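Local coordinates for protein transcriptional activator TenA-1 (Sulfolobus solfataricus P2, PDB 2QZC) that is a putative TenA-like thiaminase with a heme oxygenase-like fold, probably acting on thiamin or related pyrimidines as its relatives do, at residues Cys137-Ser142 and Ala174-Leu179; Phe130-Thr135 and Asp180-Thr185; Gly90-Lys95 and Asn153-Thr158; Tyr43-Asp48 and Leu96-Asp101. One frame throughout, in Å; residues are numbered along the deposited sequence. Where two conformers were deposited one is given.

Contact 1: Cys137-Ser142 and Ala174-Leu179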
loop_
_atom_site.group_PDB
_atom_site.type_symbol
_atom_site.label_atom_id
_atom_site.label_comp_id
_atom_site.label_asym_id
_atom_site.label_seq_id
_atom_site.Cartn_x
_atom_site.Cartn_y
_atom_site.Cartn_z
ATOM N N CYS A 137 -17.072 7.508 -0.481
ATOM C CA CYS A 137 -16.663 7.283 -1.844
ATOM C C CYS A 137 -16.773 5.803 -2.231
ATOM O O CYS A 137 -17.370 5.447 -3.243
ATOM C CB CYS A 137 -15.225 7.744 -1.976
ATOM S SG CYS A 137 -14.513 7.308 -3.470
HETATM N N MSE A 138 -16.242 4.944 -1.374
HETATM C CA MSE A 138 -16.180 3.519 -1.715
HETATM C C MSE A 138 -17.520 2.841 -1.644
HETATM O O MSE A 138 -17.979 2.225 -2.621
HETATM C CB MSE A 138 -15.163 2.828 -0.807
HETATM C CG MSE A 138 -13.740 3.363 -0.946
HETATM SE SE MSE A 138 -12.931 3.237 -2.746
HETATM C CE MSE A 138 -12.981 1.355 -2.950
ATOM N N PHE A 139 -18.191 3.011 -0.537
ATOM C CA PHE A 139 -19.493 2.368 -0.320
ATOM C C PHE A 139 -20.556 2.982 -1.210
ATOM O O PHE A 139 -21.353 2.255 -1.823
ATOM C CB PHE A 139 -19.922 2.435 1.170
ATOM C CG PHE A 139 -21.178 1.640 1.480
ATOM C CD1 PHE A 139 -21.067 0.293 1.714
ATOM C CD2 PHE A 139 -22.418 2.251 1.526
ATOM C CE1 PHE A 139 -22.186 -0.449 1.993
ATOM C CE2 PHE A 139 -23.563 1.495 1.781
ATOM C CZ PHE A 139 -23.429 0.154 2.006
ATOM N N GLY A 140 -20.566 4.307 -1.329
ATOM C CA GLY A 140 -21.548 4.982 -2.135
ATOM C C GLY A 140 -21.438 4.590 -3.582
ATOM O O GLY A 140 -22.458 4.414 -4.244
ATOM N N TYR A 141 -20.226 4.454 -4.109
ATOM C CA TYR A 141 -20.092 4.028 -5.507
ATOM C C TYR A 141 -20.588 2.591 -5.745
ATOM O O TYR A 141 -21.068 2.282 -6.837
ATOM C CB TYR A 141 -18.671 4.241 -6.040
ATOM C CG TYR A 141 -18.417 5.625 -6.610
ATOM C CD1 TYR A 141 -18.799 6.796 -5.926
ATOM C CD2 TYR A 141 -17.818 5.777 -7.835
ATOM C CE1 TYR A 141 -18.531 8.072 -6.441
ATOM C CE2 TYR A 141 -17.531 7.034 -8.340
ATOM C CZ TYR A 141 -17.939 8.177 -7.701
ATOM O OH TYR A 141 -17.652 9.408 -8.243
ATOM N N SER A 142 -20.514 1.746 -4.730
ATOM C CA SER A 142 -21.086 0.386 -4.829
ATOM C C SER A 142 -22.598 0.474 -5.087
ATOM O O SER A 142 -23.135 -0.199 -5.997
ATOM C CB SER A 142 -20.802 -0.394 -3.552
ATOM O OG SER A 142 -21.191 -1.755 -3.724
ATOM N N ALA A 174 -14.008 -5.965 2.475
ATOM C CA ALA A 174 -12.758 -5.813 3.227
ATOM C C ALA A 174 -12.715 -4.459 3.984
ATOM O O ALA A 174 -12.254 -4.381 5.120
ATOM C CB ALA A 174 -11.555 -5.958 2.304
ATOM N N ILE A 175 -13.217 -3.402 3.334
ATOM C CA ILE A 175 -13.281 -2.071 3.952
ATOM C C ILE A 175 -14.231 -2.081 5.144
ATOM O O ILE A 175 -13.896 -1.561 6.207
ATOM C CB ILE A 175 -13.668 -1.012 2.885
ATOM C CG1 ILE A 175 -12.528 -0.868 1.859
ATOM C CG2 ILE A 175 -14.036 0.358 3.575
ATOM C CD1 ILE A 175 -12.929 -0.150 0.549
ATOM N N LEU A 176 -15.392 -2.720 4.984
ATOM C CA LEU A 176 -16.381 -2.800 6.064
ATOM C C LEU A 176 -15.870 -3.646 7.231
ATOM O O LEU A 176 -16.183 -3.316 8.365
ATOM C CB LEU A 176 -17.756 -3.259 5.564
ATOM C CG LEU A 176 -18.501 -2.299 4.603
ATOM C CD1 LEU A 176 -19.886 -2.817 4.235
ATOM C CD2 LEU A 176 -18.629 -0.855 5.157
ATOM N N TYR A 177 -15.106 -4.726 6.964
ATOM C CA TYR A 177 -14.482 -5.538 8.022
ATOM C C TYR A 177 -13.549 -4.643 8.876
ATOM O O TYR A 177 -13.524 -4.718 10.112
ATOM C CB TYR A 177 -13.750 -6.719 7.353
ATOM C CG TYR A 177 -13.074 -7.735 8.251
ATOM C CD1 TYR A 177 -13.787 -8.395 9.262
ATOM C CD2 TYR A 177 -11.739 -8.114 8.029
ATOM C CE1 TYR A 177 -13.157 -9.357 10.083
ATOM C CE2 TYR A 177 -11.106 -9.096 8.832
ATOM C CZ TYR A 177 -11.822 -9.702 9.851
ATOM O OH TYR A 177 -11.205 -10.650 10.640
ATOM N N ALA A 178 -12.777 -3.781 8.209
ATOM C CA ALA A 178 -11.900 -2.834 8.917
ATOM C C ALA A 178 -12.716 -1.763 9.665
ATOM O O ALA A 178 -12.401 -1.411 10.785
ATOM C CB ALA A 178 -10.944 -2.145 7.954
ATOM N N LEU A 179 -13.765 -1.244 9.018
ATOM C CA LEU A 179 -14.633 -0.239 9.638
ATOM C C LEU A 179 -15.319 -0.758 10.898
ATOM O O LEU A 179 -15.504 0.021 11.845
ATOM C CB LEU A 179 -15.679 0.294 8.643
ATOM C CG LEU A 179 -16.594 1.444 9.068
ATOM C CD1 LEU A 179 -15.781 2.732 9.299
ATOM C CD2 LEU A 179 -17.640 1.705 8.014
#
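Met138 O receives a hydrogen bond from Tyr168 OH and a weak one from Ser142 N at 3.3 Å, while the side chain of Met138, present here as selenomethionine, packs against Ile175. That chain is bent: CG lies anti to the carbonyl carbon (chi1 -61°), and further bends at chi2 and chi3 curl the chain, so that its CB, CG and CE all border Ile175 CD1. The closest approach, Met138 CE to Ile175 CD1, is 3.8 Å, and the two side chains lie roughly perpendicular, the isoleucine methyl lodged in the hollow of the bend. Such apolar side-chain packing between helices 127-148 and 166-179 is in keeping with the all-helical heme oxygenase-like fold. The next residue on each helix supplies a second pair. Phe139 has CG anti to its amide nitrogen (chi1 -173°), and its ring carbon CE1 comes within 4.0 Å of Leu176 CD1, which approaches obliquely. Both pairs meet carbon to carbon, and no hydrogen bond links the two segments. Val8 of helix 6-14 touches both Phe139 and Leu176, whereas Ile172 packs on both Met138 and Phe139.

Contact 2: Phe130-Thr135 and Asp180-Thr185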
loop_
_atom_site.group_PDB
_atom_site.type_symbol
_atom_site.label_atom_id
_atom_site.label_comp_id
_atom_site.label_asym_id
_atom_site.label_seq_id
_atom_site.Cartn_x
_atom_site.Cartn_y
_atom_site.Cartn_z
ATOM N N PHE A 130 -9.131 8.379 8.603
ATOM C CA PHE A 130 -9.072 8.212 7.160
ATOM C C PHE A 130 -10.134 7.233 6.674
ATOM O O PHE A 130 -10.829 7.477 5.685
ATOM C CB PHE A 130 -7.693 7.773 6.668
ATOM C CG PHE A 130 -7.697 7.361 5.216
ATOM C CD1 PHE A 130 -7.732 8.330 4.221
ATOM C CD2 PHE A 130 -7.855 6.002 4.833
ATOM C CE1 PHE A 130 -7.818 7.962 2.883
ATOM C CE2 PHE A 130 -7.968 5.662 3.498
ATOM C CZ PHE A 130 -7.947 6.638 2.546
ATOM N N LEU A 131 -10.235 6.078 7.337
ATOM C CA LEU A 131 -11.193 5.038 6.948
ATOM C C LEU A 131 -12.618 5.558 6.915
ATOM O O LEU A 131 -13.338 5.311 5.951
ATOM C CB LEU A 131 -11.017 3.813 7.884
ATOM C CG LEU A 131 -11.874 2.617 7.630
ATOM C CD1 LEU A 131 -11.738 2.046 6.212
ATOM C CD2 LEU A 131 -11.516 1.582 8.723
ATOM N N VAL A 132 -13.006 6.315 7.936
ATOM C CA VAL A 132 -14.321 6.921 7.962
ATOM C C VAL A 132 -14.448 7.943 6.810
ATOM O O VAL A 132 -15.487 7.970 6.116
ATOM C CB VAL A 132 -14.669 7.511 9.338
ATOM C CG1 VAL A 132 -15.928 8.327 9.332
ATOM C CG2 VAL A 132 -14.762 6.356 10.373
ATOM N N ALA A 133 -13.405 8.764 6.582
ATOM C CA ALA A 133 -13.451 9.743 5.495
ATOM C C ALA A 133 -13.554 9.130 4.115
ATOM O O ALA A 133 -14.086 9.744 3.204
ATOM C CB ALA A 133 -12.219 10.642 5.572
ATOM N N TRP A 134 -13.000 7.937 3.950
ATOM C CA TRP A 134 -12.929 7.211 2.690
ATOM C C TRP A 134 -14.178 6.385 2.383
ATOM O O TRP A 134 -14.451 6.076 1.230
ATOM C CB TRP A 134 -11.702 6.274 2.798
ATOM C CG TRP A 134 -11.297 5.532 1.586
ATOM C CD1 TRP A 134 -11.274 5.995 0.309
ATOM C CD2 TRP A 134 -10.811 4.181 1.533
ATOM N NE1 TRP A 134 -10.766 5.027 -0.531
ATOM C CE2 TRP A 134 -10.476 3.903 0.180
ATOM C CE3 TRP A 134 -10.600 3.199 2.503
ATOM C CZ2 TRP A 134 -9.994 2.624 -0.242
ATOM C CZ3 TRP A 134 -10.093 1.945 2.099
ATOM C CH2 TRP A 134 -9.793 1.694 0.752
ATOM N N THR A 135 -14.968 6.050 3.402
ATOM C CA THR A 135 -16.111 5.139 3.231
ATOM C C THR A 135 -17.194 5.675 2.302
ATOM O O THR A 135 -17.670 4.916 1.481
ATOM C CB THR A 135 -16.644 4.695 4.592
ATOM O OG1 THR A 135 -15.609 3.944 5.238
ATOM C CG2 THR A 135 -17.860 3.775 4.415
ATOM N N ASP A 180 -15.668 -2.047 10.913
ATOM C CA ASP A 180 -16.319 -2.632 12.120
ATOM C C ASP A 180 -15.465 -2.569 13.401
ATOM O O ASP A 180 -16.030 -2.673 14.511
ATOM C CB ASP A 180 -16.808 -4.048 11.821
ATOM C CG ASP A 180 -18.013 -4.073 10.880
ATOM O OD1 ASP A 180 -18.765 -3.075 10.765
ATOM O OD2 ASP A 180 -18.198 -5.135 10.245
ATOM N N GLU A 181 -14.141 -2.374 13.260
ATOM C CA GLU A 181 -13.210 -2.232 14.400
ATOM C C GLU A 181 -13.203 -0.838 15.006
ATOM O O GLU A 181 -12.627 -0.632 16.093
ATOM C CB GLU A 181 -11.750 -2.573 14.024
ATOM C CG GLU A 181 -11.392 -4.040 14.045
ATOM C CD GLU A 181 -9.886 -4.292 14.192
ATOM O OE1 GLU A 181 -9.243 -3.746 15.126
ATOM O OE2 GLU A 181 -9.353 -5.075 13.399
ATOM N N VAL A 182 -13.825 0.133 14.335
ATOM C CA VAL A 182 -13.825 1.509 14.785
ATOM C C VAL A 182 -14.977 1.778 15.756
ATOM O O VAL A 182 -16.096 1.335 15.510
ATOM C CB VAL A 182 -13.927 2.515 13.570
ATOM C CG1 VAL A 182 -13.863 3.965 14.024
ATOM C CG2 VAL A 182 -12.786 2.239 12.565
ATOM N N SER A 183 -14.660 2.452 16.867
ATOM C CA SER A 183 -15.658 2.911 17.820
ATOM C C SER A 183 -16.113 4.281 17.308
ATOM O O SER A 183 -15.404 5.277 17.453
ATOM C CB SER A 183 -15.076 2.918 19.218
ATOM O OG SER A 183 -16.113 3.221 20.156
ATOM N N ILE A 184 -17.313 4.350 16.729
ATOM C CA ILE A 184 -17.757 5.599 16.080
ATOM C C ILE A 184 -18.182 6.656 17.097
ATOM O O ILE A 184 -18.910 6.374 18.062
ATOM C CB ILE A 184 -18.906 5.332 15.111
ATOM C CG1 ILE A 184 -18.472 4.380 13.981
ATOM C CG2 ILE A 184 -19.493 6.641 14.528
ATOM C CD1 ILE A 184 -17.360 4.947 13.045
ATOM N N THR A 185 -17.676 7.870 16.903
ATOM C CA THR A 185 -17.932 9.022 17.702
ATOM C C THR A 185 -18.586 10.115 16.847
ATOM O O THR A 185 -18.598 10.022 15.622
ATOM C CB THR A 185 -16.620 9.567 18.242
ATOM O OG1 THR A 185 -15.853 10.116 17.134
ATOM C CG2 THR A 185 -15.806 8.493 18.952
#
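Leu131 and Val132, neighbours on helix 127-148, present methyl groups to Val182 and Ile184. The interactions across the contact are purely apolar. Leu131 CD2 lies 4.1 Å from Val182 CG2, the two side chains running alongside but antiparallel. Val132 uses CG2 alone: with CG1 anti to the backbone N (chi1 171°), CG2 is left beside that nitrogen, where it meets Ile184 CD1 at 4.0 Å. Val182 thus turns CG2 to Leu131 and, more loosely, CG1 to Val132, while Ile184 reaches in by the end of its chain.

No hydrogen bond crosses between the segments. Within the helix Thr135 OG1 donates to Leu131 O at 2.7 Å, tilted 34° from the carbonyl plane; in the loop Val182 O accepts from Asn7 ND2.

Among the aromatic groups of 130-135, Phe130 CE2 stands 3.4 Å above the plane of the Trp134 ring, toward its rim, and both residues pack on helix 38-63.

In this helical heme oxygenase-like fold, the loop joining helices 166-179 and 186-208 thus lays its apolar side chains against helix 127-148, and Thr185 then N-caps helix 186-208. Around the junction, Ile175 and Ala178 pack on Leu131, Phe192 touches Val132, Leu188 touches Val182, and helix 6-14 meets Ile184.

Contact 3: Gly90-Lys95 and Asn153-Thr158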
loop_
_atom_site.group_PDB
_atom_site.type_symbol
_atom_site.label_atom_id
_atom_site.label_comp_id
_atom_site.label_asym_id
_atom_site.label_seq_id
_atom_site.Cartn_x
_atom_site.Cartn_y
_atom_site.Cartn_z
ATOM N N GLY A 90 -9.933 2.058 -18.986
ATOM C CA GLY A 90 -9.176 2.136 -20.252
ATOM C C GLY A 90 -10.074 2.228 -21.472
ATOM O O GLY A 90 -9.828 3.031 -22.370
ATOM N N LYS A 91 -11.123 1.410 -21.493
ATOM C CA LYS A 91 -12.116 1.419 -22.558
ATOM C C LYS A 91 -12.842 2.756 -22.616
ATOM O O LYS A 91 -13.021 3.325 -23.706
ATOM C CB LYS A 91 -13.168 0.310 -22.352
ATOM N N LEU A 92 -13.262 3.253 -21.447
ATOM C CA LEU A 92 -13.922 4.549 -21.387
ATOM C C LEU A 92 -12.983 5.661 -21.821
ATOM O O LEU A 92 -13.395 6.564 -22.537
ATOM C CB LEU A 92 -14.427 4.867 -19.967
ATOM C CG LEU A 92 -15.512 3.987 -19.342
ATOM C CD1 LEU A 92 -15.683 4.335 -17.862
ATOM C CD2 LEU A 92 -16.801 4.149 -20.098
ATOM N N TYR A 93 -11.747 5.642 -21.325
ATOM C CA TYR A 93 -10.770 6.687 -21.672
ATOM C C TYR A 93 -10.532 6.758 -23.180
ATOM O O TYR A 93 -10.458 7.853 -23.731
ATOM C CB TYR A 93 -9.471 6.470 -20.908
ATOM C CG TYR A 93 -9.486 6.783 -19.415
ATOM C CD1 TYR A 93 -10.655 7.160 -18.720
ATOM C CD2 TYR A 93 -8.325 6.614 -18.662
ATOM C CE1 TYR A 93 -10.640 7.422 -17.350
ATOM C CE2 TYR A 93 -8.316 6.859 -17.275
ATOM C CZ TYR A 93 -9.482 7.261 -16.640
ATOM O OH TYR A 93 -9.488 7.483 -15.286
ATOM N N SER A 94 -10.474 5.598 -23.840
ATOM C CA SER A 94 -10.357 5.544 -25.312
ATOM C C SER A 94 -11.595 6.077 -26.013
ATOM O O SER A 94 -11.478 6.923 -26.903
ATOM C CB SER A 94 -10.075 4.127 -25.772
ATOM O OG SER A 94 -8.817 3.737 -25.252
ATOM N N LYS A 95 -12.775 5.616 -25.608
ATOM C CA LYS A 95 -14.031 6.099 -26.206
ATOM C C LYS A 95 -14.227 7.603 -26.045
ATOM O O LYS A 95 -14.751 8.256 -26.949
ATOM C CB LYS A 95 -15.262 5.381 -25.629
ATOM N N ASN A 153 -27.701 3.301 -21.724
ATOM C CA ASN A 153 -26.533 3.926 -22.339
ATOM C C ASN A 153 -25.313 3.032 -22.185
ATOM O O ASN A 153 -24.962 2.663 -21.045
ATOM C CB ASN A 153 -26.302 5.270 -21.655
ATOM C CG ASN A 153 -25.250 6.071 -22.339
ATOM O OD1 ASN A 153 -24.061 5.789 -22.189
ATOM N ND2 ASN A 153 -25.660 7.066 -23.094
ATOM N N GLU A 154 -24.636 2.736 -23.290
ATOM C CA GLU A 154 -23.510 1.815 -23.242
ATOM C C GLU A 154 -22.319 2.338 -22.405
ATOM O O GLU A 154 -21.681 1.559 -21.687
ATOM C CB GLU A 154 -23.065 1.445 -24.656
ATOM C CG GLU A 154 -21.923 0.421 -24.753
ATOM C CD GLU A 154 -22.170 -0.961 -24.135
ATOM O OE1 GLU A 154 -23.275 -1.331 -23.666
ATOM O OE2 GLU A 154 -21.187 -1.741 -24.127
ATOM N N VAL A 155 -22.016 3.626 -22.521
ATOM C CA VAL A 155 -20.918 4.240 -21.731
ATOM C C VAL A 155 -21.233 4.155 -20.244
ATOM O O VAL A 155 -20.387 3.708 -19.455
ATOM C CB VAL A 155 -20.650 5.685 -22.173
ATOM C CG1 VAL A 155 -19.737 6.406 -21.171
ATOM C CG2 VAL A 155 -20.020 5.686 -23.545
ATOM N N TYR A 156 -22.449 4.539 -19.847
ATOM C CA TYR A 156 -22.829 4.495 -18.421
ATOM C C TYR A 156 -22.959 3.117 -17.851
ATOM O O TYR A 156 -22.511 2.857 -16.731
ATOM C CB TYR A 156 -24.034 5.424 -18.108
ATOM C CG TYR A 156 -23.827 6.806 -18.672
ATOM C CD1 TYR A 156 -22.580 7.451 -18.583
ATOM C CD2 TYR A 156 -24.849 7.490 -19.313
ATOM C CE1 TYR A 156 -22.366 8.678 -19.121
ATOM C CE2 TYR A 156 -24.623 8.750 -19.871
ATOM C CZ TYR A 156 -23.370 9.339 -19.775
ATOM O OH TYR A 156 -23.083 10.564 -20.290
ATOM N N LYS A 157 -23.473 2.175 -18.634
ATOM C CA LYS A 157 -23.519 0.781 -18.221
ATOM C C LYS A 157 -22.086 0.238 -18.030
ATOM O O LYS A 157 -21.802 -0.490 -17.078
ATOM C CB LYS A 157 -24.299 -0.054 -19.278
ATOM C CG LYS A 157 -24.492 -1.501 -18.911
ATOM C CD LYS A 157 -25.234 -2.314 -20.007
ATOM C CE LYS A 157 -26.655 -1.928 -20.168
ATOM N NZ LYS A 157 -27.519 -2.168 -18.969
ATOM N N THR A 158 -21.194 0.584 -18.951
ATOM C CA THR A 158 -19.782 0.151 -18.856
ATOM C C THR A 158 -19.119 0.695 -17.590
ATOM O O THR A 158 -18.463 -0.057 -16.857
ATOM C CB THR A 158 -18.968 0.584 -20.083
ATOM O OG1 THR A 158 -19.519 -0.025 -21.269
ATOM C CG2 THR A 158 -17.489 0.159 -19.962
#
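Leu92 of helix 85-95 is met by Val155 and Thr158, both on the first turns of helix 154-164. That helix starts at Asn153, the N-cap, whose OD1 accepts from Tyr156 N at 3.1 Å with an N-H...O angle of 165°; the capping group ties off an amide that has no earlier helical carbonyl to bond. Glu154 comes next and contributes its carbonyl oxygen to bonding within the helix. Val155 is the first residue to touch: its O lies 3.7 Å from Leu92 CD2 and its CG1 3.9 Å from the same methyl. Tyr156 starts away from helix 85-95 and is buried against helix 38-63, with one ring face under Asn153 OD1, its edge-to-face partner Phe41, and its OH bonded to Leu36 O. Thr158 completes the contact. Its OG1 is anti to the carbonyl carbon (chi1 -61°) and donates to Glu154 O at 2.7 Å, while Thr158 N reaches that oxygen from the opposite face; CG2 is left to face Leu92 CD2 at 4.1 Å. An alanine here, lacking CG2 and OG1, would probably leave a gap beside Leu92 CD2 and Glu154 O with only the backbone N-H from this residue. No hydrogen bond crosses between the helices; the closest contacts all involve Leu92 CD2, and the joint rests on van der Waals contact.

Contact 4: Tyr43-Asp48 and Leu96-Asp101. With IMD (imidazole), chain C.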
loop_
_atom_site.group_PDB
_atom_site.type_symbol
_atom_site.label_atom_id
_atom_site.label_comp_id
_atom_site.label_asym_id
_atom_site.label_seq_id
_atom_site.Cartn_x
_atom_site.Cartn_y
_atom_site.Cartn_z
ATOM N N TYR A 43 -15.650 15.355 -18.612
ATOM C CA TYR A 43 -15.125 16.306 -17.618
ATOM C C TYR A 43 -15.000 15.562 -16.272
ATOM O O TYR A 43 -13.945 15.641 -15.567
ATOM C CB TYR A 43 -16.078 17.480 -17.453
ATOM C CG TYR A 43 -15.705 18.439 -16.355
ATOM C CD1 TYR A 43 -16.005 18.163 -15.026
ATOM C CD2 TYR A 43 -15.014 19.621 -16.632
ATOM C CE1 TYR A 43 -15.662 19.041 -14.025
ATOM C CE2 TYR A 43 -14.666 20.526 -15.619
ATOM C CZ TYR A 43 -14.989 20.208 -14.301
ATOM O OH TYR A 43 -14.659 21.071 -13.283
ATOM N N TYR A 44 -16.075 14.858 -15.896
ATOM C CA TYR A 44 -16.118 14.077 -14.640
ATOM C C TYR A 44 -14.985 13.049 -14.591
ATOM O O TYR A 44 -14.266 12.892 -13.577
ATOM C CB TYR A 44 -17.498 13.380 -14.456
ATOM C CG TYR A 44 -17.449 12.229 -13.477
ATOM C CD1 TYR A 44 -17.399 12.463 -12.099
ATOM C CD2 TYR A 44 -17.417 10.919 -13.931
ATOM C CE1 TYR A 44 -17.286 11.390 -11.218
ATOM C CE2 TYR A 44 -17.339 9.851 -13.057
ATOM C CZ TYR A 44 -17.262 10.097 -11.704
ATOM O OH TYR A 44 -17.137 9.017 -10.843
ATOM N N LEU A 45 -14.842 12.266 -15.666
ATOM C CA LEU A 45 -13.833 11.202 -15.698
ATOM C C LEU A 45 -12.425 11.730 -15.530
ATOM O O LEU A 45 -11.570 11.057 -14.887
ATOM C CB LEU A 45 -13.876 10.381 -16.987
ATOM C CG LEU A 45 -14.917 9.288 -17.021
ATOM C CD1 LEU A 45 -14.734 8.573 -18.383
ATOM C CD2 LEU A 45 -14.851 8.269 -15.829
ATOM N N ILE A 46 -12.152 12.900 -16.088
ATOM C CA ILE A 46 -10.840 13.510 -15.944
ATOM C C ILE A 46 -10.617 13.906 -14.479
ATOM O O ILE A 46 -9.592 13.547 -13.869
ATOM C CB ILE A 46 -10.664 14.696 -16.875
ATOM C CG1 ILE A 46 -10.674 14.238 -18.350
ATOM C CG2 ILE A 46 -9.364 15.450 -16.572
ATOM C CD1 ILE A 46 -10.862 15.445 -19.335
ATOM N N GLN A 47 -11.615 14.549 -13.864
ATOM C CA GLN A 47 -11.486 14.879 -12.433
ATOM C C GLN A 47 -11.360 13.625 -11.581
ATOM O O GLN A 47 -10.574 13.591 -10.619
ATOM C CB GLN A 47 -12.684 15.720 -11.941
ATOM C CG GLN A 47 -12.703 17.116 -12.513
ATOM C CD GLN A 47 -11.468 17.927 -12.222
ATOM O OE1 GLN A 47 -11.127 18.150 -11.050
ATOM N NE2 GLN A 47 -10.740 18.333 -13.289
ATOM N N ASP A 48 -12.133 12.586 -11.896
ATOM C CA ASP A 48 -12.046 11.336 -11.156
ATOM C C ASP A 48 -10.663 10.691 -11.310
ATOM O O ASP A 48 -10.140 10.115 -10.341
ATOM C CB ASP A 48 -13.174 10.386 -11.582
ATOM C CG ASP A 48 -13.132 9.073 -10.879
ATOM O OD1 ASP A 48 -13.381 9.065 -9.667
ATOM O OD2 ASP A 48 -12.854 8.057 -11.554
ATOM N N LEU A 96 -13.779 8.153 -24.913
ATOM C CA LEU A 96 -13.969 9.572 -24.615
ATOM C C LEU A 96 -12.738 10.425 -24.858
ATOM O O LEU A 96 -12.752 11.601 -24.518
ATOM C CB LEU A 96 -14.504 9.720 -23.182
ATOM C CG LEU A 96 -15.857 9.023 -22.930
ATOM C CD1 LEU A 96 -16.098 8.859 -21.459
ATOM C CD2 LEU A 96 -17.016 9.772 -23.589
ATOM N N ASP A 97 -11.689 9.844 -25.447
ATOM C CA ASP A 97 -10.462 10.574 -25.836
ATOM C C ASP A 97 -9.730 11.221 -24.651
ATOM O O ASP A 97 -9.418 12.394 -24.678
ATOM C CB ASP A 97 -10.786 11.620 -26.931
ATOM N N ILE A 98 -9.502 10.432 -23.611
ATOM C CA ILE A 98 -8.796 10.862 -22.409
ATOM C C ILE A 98 -7.497 10.070 -22.325
ATOM O O ILE A 98 -7.527 8.850 -22.298
ATOM C CB ILE A 98 -9.613 10.569 -21.117
ATOM C CG1 ILE A 98 -10.923 11.347 -21.102
ATOM C CG2 ILE A 98 -8.793 10.952 -19.855
ATOM C CD1 ILE A 98 -11.886 10.848 -20.033
ATOM N N SER A 99 -6.377 10.776 -22.296
ATOM C CA SER A 99 -5.062 10.179 -22.139
ATOM C C SER A 99 -4.544 10.460 -20.746
ATOM O O SER A 99 -5.087 11.305 -20.013
ATOM C CB SER A 99 -4.090 10.800 -23.126
ATOM O OG SER A 99 -3.915 12.184 -22.882
ATOM N N ARG A 100 -3.448 9.787 -20.389
ATOM C CA ARG A 100 -2.758 10.046 -19.140
ATOM C C ARG A 100 -2.326 11.525 -19.078
ATOM O O ARG A 100 -2.440 12.202 -18.036
ATOM C CB ARG A 100 -1.534 9.124 -19.017
ATOM C CG ARG A 100 -0.654 9.354 -17.804
ATOM C CD ARG A 100 -1.460 9.220 -16.544
ATOM N NE ARG A 100 -0.687 9.528 -15.353
ATOM C CZ ARG A 100 -1.227 9.783 -14.156
ATOM N NH1 ARG A 100 -2.561 9.786 -13.968
ATOM N NH2 ARG A 100 -0.427 10.072 -13.148
ATOM N N ASP A 101 -1.838 12.024 -20.208
ATOM C CA ASP A 101 -1.441 13.413 -20.335
ATOM C C ASP A 101 -2.599 14.374 -20.039
ATOM O O ASP A 101 -2.381 15.392 -19.380
ATOM C CB ASP A 101 -0.884 13.714 -21.733
ATOM C CG ASP A 101 -0.131 15.038 -21.792
ATOM O OD1 ASP A 101 0.830 15.206 -20.997
ATOM O OD2 ASP A 101 -0.488 15.899 -22.637
HETATM N N1 IMD C . -15.549 10.337 -5.519
HETATM C C2 IMD C . -15.161 9.379 -6.329
HETATM N N3 IMD C . -14.592 9.954 -7.373
HETATM C C4 IMD C . -14.586 11.277 -7.194
HETATM C C5 IMD C . -15.196 11.539 -5.994
#
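Leu45 CD1 and Leu96 CD1 approach to 3.4 Å, closer than usual for two methyls, and their side chains are set nearly perpendicular. Beside this tight spot Ile98 rests its CD1 against two neighbouring residues of helix 38-63, 3.7 Å from Leu45 CB and 4.0 Å from Ile46 CG1. Its CG1 is anti to the carbonyl carbon (chi1 -63°), which sends the ethyl arm to the helix. An alanine in place of Ile98 would probably leave a gap against Leu45 CB and Ile46 CG1. Asp97, at positive phi, is the C-prime residue of the Schellman motif that ends helix 85-95, with Ile98 N bonded to Tyr93 O and Asp97 N to Ser94 O.

The rest of segment 96-101 is looser. Asp97, Arg100 and Asp101 are exposed, and Arg100 packs on Ile68 of the second subunit. On another side of helix 38-63, Asp48 OD1 accepts from imidazole N3 at 2.7 Å and also bonds a glycerol; the imidazole, probably from the crystallisation liquor, also binds Glu199, consistent with a pocket.

Nearby, helix 85-95 brings Leu92 onto Leu45, Phe41 meets Leu96, and helix 186-208 packs on Tyr44 through Phe202.

Overall arrangement
From the N terminus, segment 43-48 on helix 38-63 opens the first loop, and segment 90-95 opens a second before 96-101 closes contact 4, so contacts 3 and 4 cross; their centres lie 12 Å apart. Helix 127-148 then carries the opening segments of contact 2 and contact 1. Contact 3 closes at 153-158, crossing both, before 174-179 closes contact 1 and 180-185 closes contact 2, in which contact 1 is nested. Contact 4 stands in series before this pair, on the opposite side of the chain's centre; a probable Tyr44–Tyr141 hydrogen bond still links it to contact 1. Together they tie helix 38-63, helix 127-148 and the later helices into one bundle.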